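Local coordinates for B12-binding domain-containing protein (Kitasatospora setae, PDB 6WTE), which acts as a cobalamin-dependent radical SAM methyltransferase, TsrM, that binds a [4Fe-4S] cluster and appears to methylate by a non-radical route, at residues Tyr354-Phe357 and Glu358-Glu361. Residues are numbered along the deposited sequence; the frame is centred on the assembly and turned at random. Where two conformers were deposited one is given.
With EDO (1,2-ethanediol), chain M.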
loop_
_atom_site.group_PDB
_atom_site.type_symbol
_atom_site.label_atom_id
_atom_site.label_comp_id
_atom_site.label_asym_id
_atom_site.label_seq_id
_atom_site.Cartn_x
_atom_site.Cartn_y
_atom_site.Cartn_z
ATOM N N TYR A 354 -2.699 -6.723 -20.958
ATOM C CA TYR A 354 -1.669 -7.744 -20.840
ATOM C C TYR A 354 -2.206 -9.054 -20.280
ATOM O O TYR A 354 -1.408 -9.931 -19.928
ATOM C CB TYR A 354 -0.499 -7.230 -19.979
ATOM C CG TYR A 354 -0.904 -6.732 -18.608
ATOM C CD1 TYR A 354 -1.307 -5.414 -18.411
ATOM C CD2 TYR A 354 -0.875 -7.576 -17.505
ATOM C CE1 TYR A 354 -1.685 -4.957 -17.162
ATOM C CE2 TYR A 354 -1.242 -7.124 -16.241
ATOM C CZ TYR A 354 -1.651 -5.818 -16.080
ATOM O OH TYR A 354 -2.029 -5.369 -14.840
ATOM N N TYR A 355 -3.525 -9.213 -20.182
ATOM C CA TYR A 355 -4.080 -10.512 -19.828
ATOM C C TYR A 355 -5.502 -10.628 -20.354
ATOM O O TYR A 355 -6.114 -9.657 -20.813
ATOM C CB TYR A 355 -4.038 -10.772 -18.314
ATOM C CG TYR A 355 -4.799 -9.792 -17.443
ATOM C CD1 TYR A 355 -6.166 -9.917 -17.240
ATOM C CD2 TYR A 355 -4.135 -8.763 -16.789
ATOM C CE1 TYR A 355 -6.855 -9.030 -16.426
ATOM C CE2 TYR A 355 -4.812 -7.873 -15.976
ATOM C CZ TYR A 355 -6.171 -8.008 -15.800
ATOM O OH TYR A 355 -6.837 -7.122 -14.981
ATOM N N THR A 356 -5.998 -11.859 -20.312
ATOM C CA THR A 356 -7.377 -12.191 -20.609
ATOM C C THR A 356 -7.946 -12.949 -19.423
ATOM O O THR A 356 -7.229 -13.305 -18.484
ATOM C CB THR A 356 -7.497 -13.059 -21.866
ATOM O OG1 THR A 356 -6.935 -14.347 -21.587
ATOM C CG2 THR A 356 -6.746 -12.424 -23.018
ATOM N N PHE A 357 -9.244 -13.238 -19.480
ATOM C CA PHE A 357 -9.822 -13.996 -18.380
ATOM C C PHE A 357 -9.246 -15.408 -18.306
ATOM O O PHE A 357 -9.202 -15.993 -17.217
ATOM C CB PHE A 357 -11.342 -14.043 -18.504
ATOM C CG PHE A 357 -12.018 -14.643 -17.306
ATOM C CD1 PHE A 357 -11.899 -14.042 -16.062
ATOM C CD2 PHE A 357 -12.760 -15.803 -17.419
ATOM C CE1 PHE A 357 -12.516 -14.589 -14.950
ATOM C CE2 PHE A 357 -13.379 -16.359 -16.309
ATOM C CZ PHE A 357 -13.256 -15.748 -15.075
ATOM N N GLU A 358 -8.765 -15.955 -19.427
ATOM C CA GLU A 358 -8.157 -17.285 -19.387
ATOM C C GLU A 358 -6.977 -17.328 -18.435
ATOM O O GLU A 358 -6.702 -18.374 -17.840
ATOM C CB GLU A 358 -7.691 -17.724 -20.781
ATOM C CG GLU A 358 -8.773 -17.874 -21.823
ATOM C CD GLU A 358 -8.653 -16.838 -22.937
ATOM O OE1 GLU A 358 -9.639 -16.110 -23.180
ATOM O OE2 GLU A 358 -7.575 -16.745 -23.565
ATOM N N ASP A 359 -6.261 -16.205 -18.289
ATOM C CA ASP A 359 -5.108 -16.165 -17.398
ATOM C C ASP A 359 -5.530 -16.317 -15.944
ATOM O O ASP A 359 -4.844 -16.987 -15.165
ATOM C CB ASP A 359 -4.325 -14.867 -17.606
ATOM C CG ASP A 359 -3.705 -14.780 -18.987
ATOM O OD1 ASP A 359 -3.031 -15.741 -19.407
ATOM O OD2 ASP A 359 -3.907 -13.762 -19.671
ATOM N N THR A 360 -6.649 -15.696 -15.555
ATOM C CA THR A 360 -7.160 -15.893 -14.202
ATOM C C THR A 360 -7.685 -17.315 -14.020
ATOM O O THR A 360 -7.477 -17.933 -12.969
ATOM C CB THR A 360 -8.251 -14.862 -13.893
ATOM O OG1 THR A 360 -7.666 -13.552 -13.788
ATOM C CG2 THR A 360 -8.952 -15.187 -12.579
ATOM N N GLU A 361 -8.370 -17.849 -15.035
ATOM C CA GLU A 361 -8.836 -19.230 -14.965
ATOM C C GLU A 361 -7.670 -20.197 -14.789
ATOM O O GLU A 361 -7.748 -21.133 -13.986
ATOM C CB GLU A 361 -9.636 -19.571 -16.222
ATOM C CG GLU A 361 -10.223 -20.970 -16.241
ATOM C CD GLU A 361 -11.497 -21.101 -15.428
ATOM O OE1 GLU A 361 -11.581 -22.032 -14.597
ATOM O OE2 GLU A 361 -12.417 -20.279 -15.625
HETATM C C1 EDO M . -4.646 -9.600 -24.230
HETATM O O1 EDO M . -5.054 -8.513 -23.389
HETATM C C2 EDO M . -3.577 -10.428 -23.528
HETATM O O2 EDO M . -2.298 -9.809 -23.703
HETATM O O HOH W 1 -7.901 -12.395 -15.971
#
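D359 turns back from the first turn of helix 357-369 to hold T356, the N-cap residue immediately before the helix. Its OD2 accepts from T356 N at 2.9 Å, nearly straight (168°), met on the anti side and somewhat tilted from the carboxylate plane. Aspartate suits the place, being short and ending in an acceptor: with CG beside the backbone N (chi1 -65°), OD2 is carried back to the amide. D359 OD2 also packs 3.3 Å from Y355 CB, while the tyrosine ring runs off to its own partners. A backbone bond joins D359 N to T356 O (3.1 Å), and a water bridges T356 O to T360 OG1. Threonine suits T360, since its hydroxyl also bonds S334; Y355 OH reaches S334 O, tying this inner side to strand 327-335, and K346 in a loop.

The outer side is looser. T356 OG1, a hydroxyl able to accept at the N-cap, takes a weak bond from E358 N (3.3 Å) and gives another weak one to E358 OE2, whose bent, exposed chain suits solvent. E361 N donates to F357 O (3.0 Å), a regular helix bond. Together T356 and D359 form a capping box, starting a helix of the radical SAM core just after Y354, which touches the iron-sulfur cluster.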